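Oxidoreductase (Thermotoga maritima, PDB 1ZH8) probably catalyses NADP-dependent oxidation or reduction of an alcohol or carbonyl substrate, as an NADP-binding member of the GFO/IDH/MocA oxidoreductase family. Local coordinates at residues 146-151 against 269-274; 150-155 against 207-212; 213-218 against 333-338. All coordinates share one frame; numbering follows the deposited sequence.

Contact 1 of 3, residues 146-151 against 269-274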
loop_
_atom_site.group_PDB
_atom_site.type_symbol
_atom_site.label_atom_id
_atom_site.label_comp_id
_atom_site.label_asym_id
_atom_site.label_seq_id
_atom_site.Cartn_x
_atom_site.Cartn_y
_atom_site.Cartn_z
ATOM N N PRO A 146 -14.092 6.553 -19.395
ATOM C CA PRO A 146 -13.242 7.652 -19.919
ATOM C C PRO A 146 -12.172 8.184 -18.955
ATOM O O PRO A 146 -11.077 8.527 -19.398
ATOM C CB PRO A 146 -14.245 8.748 -20.291
ATOM C CG PRO A 146 -15.513 8.387 -19.560
ATOM C CD PRO A 146 -15.526 6.896 -19.410
ATOM N N ALA A 147 -12.467 8.211 -17.655
ATOM C CA ALA A 147 -11.511 8.663 -16.648
ATOM C C ALA A 147 -10.207 7.903 -16.749
ATOM O O ALA A 147 -9.126 8.491 -16.587
ATOM C CB ALA A 147 -12.085 8.512 -15.248
ATOM N N PHE A 148 -10.306 6.598 -16.998
ATOM C CA PHE A 148 -9.109 5.754 -17.097
ATOM C C PHE A 148 -8.344 6.051 -18.390
ATOM O O PHE A 148 -7.116 6.148 -18.372
ATOM C CB PHE A 148 -9.437 4.252 -16.960
ATOM C CG PHE A 148 -10.158 3.898 -15.679
ATOM C CD1 PHE A 148 -9.807 4.495 -14.471
ATOM C CD2 PHE A 148 -11.182 2.970 -15.683
ATOM C CE1 PHE A 148 -10.460 4.174 -13.302
ATOM C CE2 PHE A 148 -11.856 2.644 -14.500
ATOM C CZ PHE A 148 -11.489 3.242 -13.315
ATOM N N TRP A 149 -9.067 6.238 -19.491
ATOM C CA TRP A 149 -8.420 6.663 -20.732
ATOM C C TRP A 149 -7.700 7.997 -20.561
ATOM O O TRP A 149 -6.544 8.124 -20.979
ATOM C CB TRP A 149 -9.388 6.681 -21.922
ATOM C CG TRP A 149 -9.625 5.291 -22.395
ATOM C CD1 TRP A 149 -10.613 4.425 -21.970
ATOM C CD2 TRP A 149 -8.821 4.551 -23.324
ATOM N NE1 TRP A 149 -10.484 3.209 -22.595
ATOM C CE2 TRP A 149 -9.399 3.253 -23.435
ATOM C CE3 TRP A 149 -7.684 4.858 -24.092
ATOM C CZ2 TRP A 149 -8.882 2.273 -24.290
ATOM C CZ3 TRP A 149 -7.165 3.885 -24.939
ATOM C CH2 TRP A 149 -7.768 2.602 -25.033
ATOM N N LYS A 150 -8.349 8.966 -19.911
ATOM C CA LYS A 150 -7.728 10.275 -19.709
ATOM C C LYS A 150 -6.471 10.181 -18.812
ATOM O O LYS A 150 -5.458 10.843 -19.070
ATOM C CB LYS A 150 -8.729 11.315 -19.189
ATOM C CG LYS A 150 -8.223 12.773 -19.284
ATOM N N ALA A 151 -6.530 9.348 -17.780
ATOM C CA ALA A 151 -5.350 9.108 -16.963
ATOM C C ALA A 151 -4.251 8.507 -17.831
ATOM O O ALA A 151 -3.100 8.919 -17.732
ATOM C CB ALA A 151 -5.679 8.199 -15.804
ATOM N N ILE A 269 -1.131 12.640 -10.221
ATOM C CA ILE A 269 -2.549 12.688 -10.565
ATOM C C ILE A 269 -3.408 11.903 -9.588
ATOM O O ILE A 269 -3.016 10.857 -9.076
ATOM C CB ILE A 269 -2.896 12.227 -12.023
ATOM C CG1 ILE A 269 -2.532 10.775 -12.258
ATOM C CG2 ILE A 269 -2.248 13.121 -13.087
ATOM C CD1 ILE A 269 -3.147 10.248 -13.534
ATOM N N SER A 270 -4.595 12.427 -9.343
ATOM C CA SER A 270 -5.605 11.693 -8.628
ATOM C C SER A 270 -6.781 11.464 -9.592
ATOM O O SER A 270 -7.133 12.339 -10.393
ATOM C CB SER A 270 -5.997 12.418 -7.336
ATOM O OG SER A 270 -7.086 13.277 -7.570
ATOM N N ILE A 271 -7.363 10.276 -9.515
ATOM C CA ILE A 271 -8.351 9.808 -10.473
ATOM C C ILE A 271 -9.708 9.533 -9.803
ATOM O O ILE A 271 -9.768 8.828 -8.787
ATOM C CB ILE A 271 -7.847 8.489 -11.106
ATOM C CG1 ILE A 271 -6.500 8.716 -11.808
ATOM C CG2 ILE A 271 -8.899 7.859 -12.035
ATOM C CD1 ILE A 271 -5.687 7.414 -11.998
ATOM N N SER A 272 -10.784 10.082 -10.372
ATOM C CA SER A 272 -12.140 9.748 -9.949
ATOM C C SER A 272 -13.059 9.585 -11.150
ATOM O O SER A 272 -12.718 9.993 -12.262
ATOM C CB SER A 272 -12.704 10.827 -9.044
ATOM O OG SER A 272 -11.768 11.179 -8.052
ATOM N N TRP A 273 -14.236 9.003 -10.901
ATOM C CA TRP A 273 -15.281 8.802 -11.915
ATOM C C TRP A 273 -15.469 10.075 -12.743
ATOM O O TRP A 273 -15.510 10.017 -13.977
ATOM C CB TRP A 273 -16.613 8.349 -11.255
ATOM C CG TRP A 273 -17.228 9.395 -10.312
ATOM C CD1 TRP A 273 -16.687 9.859 -9.134
ATOM C CD2 TRP A 273 -18.476 10.112 -10.485
ATOM N NE1 TRP A 273 -17.514 10.810 -8.573
ATOM C CE2 TRP A 273 -18.616 10.987 -9.372
ATOM C CE3 TRP A 273 -19.479 10.107 -11.471
ATOM C CZ2 TRP A 273 -19.726 11.852 -9.213
ATOM C CZ3 TRP A 273 -20.595 10.975 -11.314
ATOM C CH2 TRP A 273 -20.699 11.830 -10.189
ATOM N N ASP A 274 -15.500 11.220 -12.058
ATOM C CA ASP A 274 -15.929 12.479 -12.665
ATOM C C ASP A 274 -14.835 13.512 -12.942
ATOM O O ASP A 274 -15.117 14.586 -13.478
ATOM C CB ASP A 274 -17.061 13.107 -11.835
ATOM C CG ASP A 274 -16.612 13.600 -10.451
ATOM O OD1 ASP A 274 -15.516 13.246 -9.951
ATOM O OD2 ASP A 274 -17.396 14.362 -9.841
HETATM O O HOH W 1 -15.102 8.258 -16.115
#
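Ala147 and Ala151, one turn apart in residues 146-151 of helix 146-156, face strand 269-272, the two short segments almost antiparallel (164°) with their axes 8.5 Å apart. Ile271 is shared between two helix residues by its branches: CD1 lies 3.9 Å from Ala151 CB, while its other branch, CG2, lies 4.2 Å from Phe148 CE1. Phe148 starts out from the helix away from the strand, but with CG anti to its carbonyl carbon (chi1 -57°) the ring swings back and meets Ile271 obliquely, the two side chains crossing at about a right angle. Ile269 adds a second methyl against Ala151, its CD1 4.0 Å from Ala151 CB. Toward Ser272 and Trp273 the contact turns polar. Ala147 CB sits 3.4 Å from Ser272 O, and a water bridges the backbones, accepting from Ala147 N at 3.1 Å and donating to Trp273 O at 2.8 Å. Trp273 O also takes a hydrogen bond from Gln287 NE2. With no direct hydrogen bond between helix and strand, the join rests on methyl packing inside the C-terminal domain, and the water gives the amide of Ala147, in the first turn of its helix, an acceptor.

Contact 2 of 3, residues 150-155 against 207-212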
loop_
_atom_site.group_PDB
_atom_site.type_symbol
_atom_site.label_atom_id
_atom_site.label_comp_id
_atom_site.label_asym_id
_atom_site.label_seq_id
_atom_site.Cartn_x
_atom_site.Cartn_y
_atom_site.Cartn_z
ATOM N N LYS A 150 -8.349 8.966 -19.911
ATOM C CA LYS A 150 -7.728 10.275 -19.709
ATOM C C LYS A 150 -6.471 10.181 -18.812
ATOM O O LYS A 150 -5.458 10.843 -19.070
ATOM C CB LYS A 150 -8.729 11.315 -19.189
ATOM C CG LYS A 150 -8.223 12.773 -19.284
ATOM N N ALA A 151 -6.530 9.348 -17.780
ATOM C CA ALA A 151 -5.350 9.108 -16.963
ATOM C C ALA A 151 -4.251 8.507 -17.831
ATOM O O ALA A 151 -3.100 8.919 -17.732
ATOM C CB ALA A 151 -5.679 8.199 -15.804
ATOM N N LYS A 152 -4.626 7.557 -18.693
ATOM C CA LYS A 152 -3.692 6.878 -19.583
ATOM C C LYS A 152 -2.968 7.885 -20.447
ATOM O O LYS A 152 -1.743 7.868 -20.519
ATOM C CB LYS A 152 -4.426 5.882 -20.473
ATOM C CG LYS A 152 -3.533 5.017 -21.335
ATOM C CD LYS A 152 -4.245 4.651 -22.641
ATOM C CE LYS A 152 -4.021 3.215 -23.097
ATOM N NZ LYS A 152 -2.618 2.752 -22.961
ATOM N N GLU A 153 -3.731 8.776 -21.075
ATOM C CA GLU A 153 -3.164 9.812 -21.932
ATOM C C GLU A 153 -2.210 10.743 -21.195
ATOM O O GLU A 153 -1.087 10.975 -21.659
ATOM C CB GLU A 153 -4.273 10.584 -22.633
ATOM C CG GLU A 153 -4.989 9.706 -23.661
ATOM C CD GLU A 153 -6.442 10.089 -23.905
ATOM O OE1 GLU A 153 -6.862 11.197 -23.496
ATOM O OE2 GLU A 153 -7.164 9.275 -24.522
ATOM N N LEU A 154 -2.646 11.267 -20.052
ATOM C CA LEU A 154 -1.785 12.098 -19.234
ATOM C C LEU A 154 -0.464 11.387 -18.945
ATOM O O LEU A 154 0.605 11.966 -19.130
ATOM C CB LEU A 154 -2.482 12.524 -17.933
ATOM C CG LEU A 154 -3.613 13.560 -18.058
ATOM C CD1 LEU A 154 -4.175 13.895 -16.682
ATOM C CD2 LEU A 154 -3.222 14.860 -18.835
ATOM N N VAL A 155 -0.537 10.131 -18.521
ATOM C CA VAL A 155 0.659 9.391 -18.113
ATOM C C VAL A 155 1.576 9.121 -19.310
ATOM O O VAL A 155 2.792 9.330 -19.242
ATOM C CB VAL A 155 0.294 8.048 -17.423
ATOM C CG1 VAL A 155 1.538 7.169 -17.250
ATOM C CG2 VAL A 155 -0.413 8.301 -16.100
HETATM N N MSE A 207 -5.807 -0.732 -14.076
HETATM C CA MSE A 207 -4.376 -0.535 -13.819
HETATM C C MSE A 207 -3.549 -0.916 -15.058
HETATM O O MSE A 207 -2.562 -0.234 -15.396
HETATM C CB MSE A 207 -3.954 -1.336 -12.595
HETATM C CG MSE A 207 -4.676 -0.864 -11.347
HETATM SE SE MSE A 207 -4.109 -1.754 -9.714
HETATM C CE MSE A 207 -5.395 -3.260 -9.664
ATOM N N ARG A 208 -3.959 -1.986 -15.744
ATOM C CA ARG A 208 -3.247 -2.403 -16.947
ATOM C C ARG A 208 -3.443 -1.391 -18.081
ATOM O O ARG A 208 -2.531 -1.152 -18.877
ATOM C CB ARG A 208 -3.636 -3.822 -17.396
ATOM C CG ARG A 208 -3.317 -4.936 -16.375
ATOM C CD ARG A 208 -3.790 -6.324 -16.870
ATOM N NE ARG A 208 -3.392 -6.575 -18.255
ATOM C CZ ARG A 208 -4.231 -6.578 -19.291
ATOM N NH1 ARG A 208 -5.520 -6.376 -19.101
ATOM N NH2 ARG A 208 -3.780 -6.789 -20.525
ATOM N N LEU A 209 -4.625 -0.788 -18.152
ATOM C CA LEU A 209 -4.875 0.181 -19.203
ATOM C C LEU A 209 -3.968 1.405 -19.032
ATOM O O LEU A 209 -3.385 1.921 -20.004
ATOM C CB LEU A 209 -6.334 0.595 -19.187
ATOM C CG LEU A 209 -6.789 1.692 -20.157
ATOM C CD1 LEU A 209 -6.736 1.178 -21.593
ATOM C CD2 LEU A 209 -8.198 2.148 -19.790
ATOM N N ILE A 210 -3.833 1.850 -17.790
ATOM C CA ILE A 210 -3.125 3.083 -17.507
ATOM C C ILE A 210 -1.622 2.860 -17.482
ATOM O O ILE A 210 -0.879 3.688 -17.994
ATOM C CB ILE A 210 -3.594 3.721 -16.186
ATOM C CG1 ILE A 210 -5.077 4.105 -16.277
ATOM C CG2 ILE A 210 -2.769 4.978 -15.874
ATOM C CD1 ILE A 210 -5.749 4.252 -14.950
ATOM N N LEU A 211 -1.181 1.725 -16.931
ATOM C CA LEU A 211 0.255 1.524 -16.721
ATOM C C LEU A 211 0.911 0.325 -17.398
ATOM O O LEU A 211 2.141 0.188 -17.318
ATOM C CB LEU A 211 0.587 1.545 -15.215
ATOM C CG LEU A 211 0.376 2.899 -14.535
ATOM C CD1 LEU A 211 0.334 2.755 -13.032
ATOM C CD2 LEU A 211 1.422 3.912 -14.978
ATOM N N GLY A 212 0.116 -0.522 -18.061
ATOM C CA GLY A 212 0.631 -1.698 -18.779
ATOM C C GLY A 212 0.649 -2.948 -17.897
ATOM O O GLY A 212 0.033 -2.966 -16.818
#
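Helices 146-156 and 195-211 of the C-terminal domain pack side by side where Lys152 meets Ile210, their CA atoms, the nearest pair of the two segments, 4.4 Å apart. The short helical segments run in nearly the same direction, 28° apart, with axes separated by 8.5 Å. Ile210 fills the seam with both branches. Its CD1 lies 4.0 Å from Ala151 CB, and its CG2, anti to the backbone N, turns to the next turn of the facing helix and meets Val155 CG2 at 4.1 Å. Val155 divides itself in the same way: its other methyl, CG1, packs 4.0 Å from Leu211 CD2, the two side chains crossing at about a right angle. In this family the helices lie against a large, mostly antiparallel sheet, and here Leu211 continues inward onto Met166 and Phe240 of that sheet, while Val155 touches Pro163 at the start of strand 163-171. On the other flank of the seam the chemistry changes. Lys152 leaves its helix with CG anti to the backbone N, then bends at each later torsion, which wraps the chain around the carbonyl of Leu209. NZ donates to Leu209 O at 3.2 Å, approaching nearly along the C=O axis (C=O…N angle 162°), and CE rests 3.7 Å from Leu209 CD1. The same ammonium forms a salt bridge with Glu156 OE2, so it is held from its own helix as well as from the neighbouring one. Leu209 O lies in the last turn of helix 195-211, where the helix dipole would probably favour a positive charge. Gly212 N still bonds to Arg208 O, but Gly212 itself has positive phi (92°), a conformation in which a CB would press on the carbonyl O of Leu211.

Contact 3 of 3, residues 213-218 against 333-338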
loop_
_atom_site.group_PDB
_atom_site.type_symbol
_atom_site.label_atom_id
_atom_site.label_comp_id
_atom_site.label_asym_id
_atom_site.label_seq_id
_atom_site.Cartn_x
_atom_site.Cartn_y
_atom_site.Cartn_z
ATOM N N GLU A 213 1.373 -3.971 -18.341
ATOM C CA GLU A 213 1.375 -5.289 -17.709
ATOM C C GLU A 213 2.103 -5.341 -16.382
ATOM O O GLU A 213 3.118 -4.655 -16.174
ATOM C CB GLU A 213 2.025 -6.326 -18.636
ATOM C CG GLU A 213 1.499 -6.329 -20.081
ATOM C CD GLU A 213 0.043 -6.764 -20.231
ATOM O OE1 GLU A 213 -0.641 -7.076 -19.232
ATOM O OE2 GLU A 213 -0.430 -6.792 -21.376
ATOM N N ILE A 214 1.603 -6.197 -15.502
ATOM C CA ILE A 214 2.196 -6.387 -14.191
ATOM C C ILE A 214 3.143 -7.589 -14.192
ATOM O O ILE A 214 2.800 -8.649 -14.694
ATOM C CB ILE A 214 1.093 -6.521 -13.122
ATOM C CG1 ILE A 214 0.329 -5.198 -13.043
ATOM C CG2 ILE A 214 1.705 -6.801 -11.773
ATOM C CD1 ILE A 214 -1.129 -5.302 -12.747
ATOM N N GLU A 215 4.336 -7.411 -13.624
ATOM C CA GLU A 215 5.349 -8.476 -13.573
ATOM C C GLU A 215 5.188 -9.421 -12.389
ATOM O O GLU A 215 5.177 -10.635 -12.552
ATOM C CB GLU A 215 6.753 -7.892 -13.564
ATOM C CG GLU A 215 7.847 -8.964 -13.616
ATOM C CD GLU A 215 9.255 -8.411 -13.487
ATOM O OE1 GLU A 215 9.690 -7.713 -14.417
ATOM O OE2 GLU A 215 9.936 -8.693 -12.474
ATOM N N TRP A 216 5.098 -8.864 -11.188
ATOM C CA TRP A 216 4.979 -9.687 -9.999
ATOM C C TRP A 216 4.111 -8.982 -8.982
ATOM O O TRP A 216 4.044 -7.745 -8.968
ATOM C CB TRP A 216 6.361 -10.027 -9.402
ATOM C CG TRP A 216 7.129 -8.836 -8.908
ATOM C CD1 TRP A 216 8.124 -8.173 -9.570
ATOM C CD2 TRP A 216 6.981 -8.165 -7.636
ATOM N NE1 TRP A 216 8.605 -7.135 -8.797
ATOM C CE2 TRP A 216 7.914 -7.104 -7.612
ATOM C CE3 TRP A 216 6.155 -8.361 -6.518
ATOM C CZ2 TRP A 216 8.031 -6.233 -6.518
ATOM C CZ3 TRP A 216 6.276 -7.487 -5.430
ATOM C CH2 TRP A 216 7.206 -6.448 -5.442
ATOM N N ILE A 217 3.476 -9.780 -8.131
ATOM C CA ILE A 217 2.678 -9.283 -7.031
ATOM C C ILE A 217 3.054 -10.026 -5.776
ATOM O O ILE A 217 3.605 -11.127 -5.839
ATOM C CB ILE A 217 1.184 -9.503 -7.272
ATOM C CG1 ILE A 217 0.891 -10.993 -7.438
ATOM C CG2 ILE A 217 0.751 -8.813 -8.525
ATOM C CD1 ILE A 217 0.687 -11.757 -6.147
ATOM N N SER A 218 2.712 -9.428 -4.638
ATOM C CA SER A 218 2.847 -10.052 -3.334
ATOM C C SER A 218 1.639 -9.520 -2.581
ATOM O O SER A 218 1.442 -8.317 -2.515
ATOM C CB SER A 218 4.165 -9.599 -2.694
ATOM O OG SER A 218 4.263 -9.964 -1.324
ATOM N N LYS A 333 6.049 -13.737 -3.288
ATOM C CA LYS A 333 6.167 -13.087 -4.580
ATOM C C LYS A 333 5.630 -14.032 -5.645
ATOM O O LYS A 333 6.018 -15.185 -5.701
ATOM C CB LYS A 333 7.623 -12.723 -4.819
ATOM C CG LYS A 333 7.901 -11.843 -5.995
ATOM C CD LYS A 333 9.415 -11.727 -6.160
ATOM C CE LYS A 333 9.745 -10.575 -7.065
ATOM N NZ LYS A 333 11.179 -10.194 -6.948
ATOM N N VAL A 334 4.684 -13.566 -6.447
ATOM C CA VAL A 334 4.183 -14.381 -7.534
ATOM C C VAL A 334 4.400 -13.635 -8.844
ATOM O O VAL A 334 3.957 -12.504 -8.994
ATOM C CB VAL A 334 2.688 -14.695 -7.389
ATOM C CG1 VAL A 334 2.210 -15.563 -8.577
ATOM C CG2 VAL A 334 2.391 -15.363 -6.038
ATOM N N PHE A 335 5.106 -14.266 -9.774
ATOM C CA PHE A 335 5.288 -13.723 -11.111
ATOM C C PHE A 335 4.056 -14.091 -11.941
ATOM O O PHE A 335 3.787 -15.276 -12.214
ATOM C CB PHE A 335 6.561 -14.284 -11.743
ATOM C CG PHE A 335 7.834 -13.751 -11.129
ATOM C CD1 PHE A 335 8.420 -12.582 -11.611
ATOM C CD2 PHE A 335 8.450 -14.419 -10.072
ATOM C CE1 PHE A 335 9.591 -12.090 -11.059
ATOM C CE2 PHE A 335 9.630 -13.913 -9.504
ATOM C CZ PHE A 335 10.203 -12.739 -10.014
ATOM N N VAL A 336 3.312 -13.066 -12.338
ATOM C CA VAL A 336 2.024 -13.241 -13.002
ATOM C C VAL A 336 2.090 -14.087 -14.268
ATOM O O VAL A 336 1.234 -14.933 -14.488
ATOM C CB VAL A 336 1.351 -11.886 -13.300
ATOM C CG1 VAL A 336 -0.009 -12.111 -13.952
ATOM C CG2 VAL A 336 1.175 -11.099 -12.009
ATOM N N SER A 337 3.105 -13.867 -15.095
ATOM C CA SER A 337 3.345 -14.747 -16.240
ATOM C C SER A 337 3.196 -16.248 -15.969
ATOM O O SER A 337 2.685 -16.956 -16.825
ATOM C CB SER A 337 4.719 -14.501 -16.828
ATOM O OG SER A 337 4.647 -13.382 -17.680
ATOM N N SER A 338 3.631 -16.724 -14.801
ATOM C CA SER A 338 3.667 -18.165 -14.508
ATOM C C SER A 338 2.279 -18.788 -14.449
ATOM O O SER A 338 2.146 -20.009 -14.478
ATOM C CB SER A 338 4.425 -18.464 -13.209
ATOM O OG SER A 338 3.698 -18.012 -12.076
HETATM O O HOH W 2 5.308 -12.145 -14.788
#
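Trp216 and Phe335 form a non-hydrogen-bonded antiparallel pair where strand 334-335 edges the mixed sheet of the C-terminal domain, beside strand 214-222. The tight part is the neighbouring pair: Val334 N donates to Ile217 O at 2.7 Å and Ile217 N to Val334 O at 2.9 Å. Ile217 CD1 packs 3.8 Å from Val334 CB, on the face covered by helix 313-329. On the opposite face, Trp216 CG stands between backbone N and carbonyl carbon (chi1 64°), laying the indole beside Lys333, which stretches across it, CE 3.6 Å above the five-membered ring and NZ making a cation-pi contact, before reaching Ala330 O of the second subunit. Trp216 turns its edge toward the Phe335 face, planes 64° apart, and its NE1 is hydrogen-bonded to Glu239 OE1. With the indole of Trp216 cut back to an alanine, the Lys333 chain would probably lose the surface it lies on, the Phe335 face its edge partner and Glu239 its N-H donor. The looser side lies toward exposed Ser337. Glu215 O takes Val336 N at 3.1 Å, from above the carbonyl plane, and a water held by Ser337 N. Phe335 O receives Ser338 N and Ser338 OG, the latter at 2.7 Å.

In the fold
Contacts 1 and 2 are buried and share helix 146-156, which meets strand 268-272 and helix 195-211, with Ala151 touching both. They touch through Phe148 and Trp149, both against Leu209. Contact 3, partly buried, lies about 25 Å from contact 1 between centres, yet both reach the same mixed sheet, contact 3 at one of its two outermost strands within the chain. Chemistry follows place: contact 1 is joined by apolar packing and a water, contact 2 adds a lysine bonded to a helix carbonyl to its apolar seam, and contact 3 is built on backbone hydrogen bonds and aromatic and cationic side chains beside the second subunit. Helix 195-211 leads into strand 214-222, the Arg208–Glu213 salt bridge tying contacts 2 and 3.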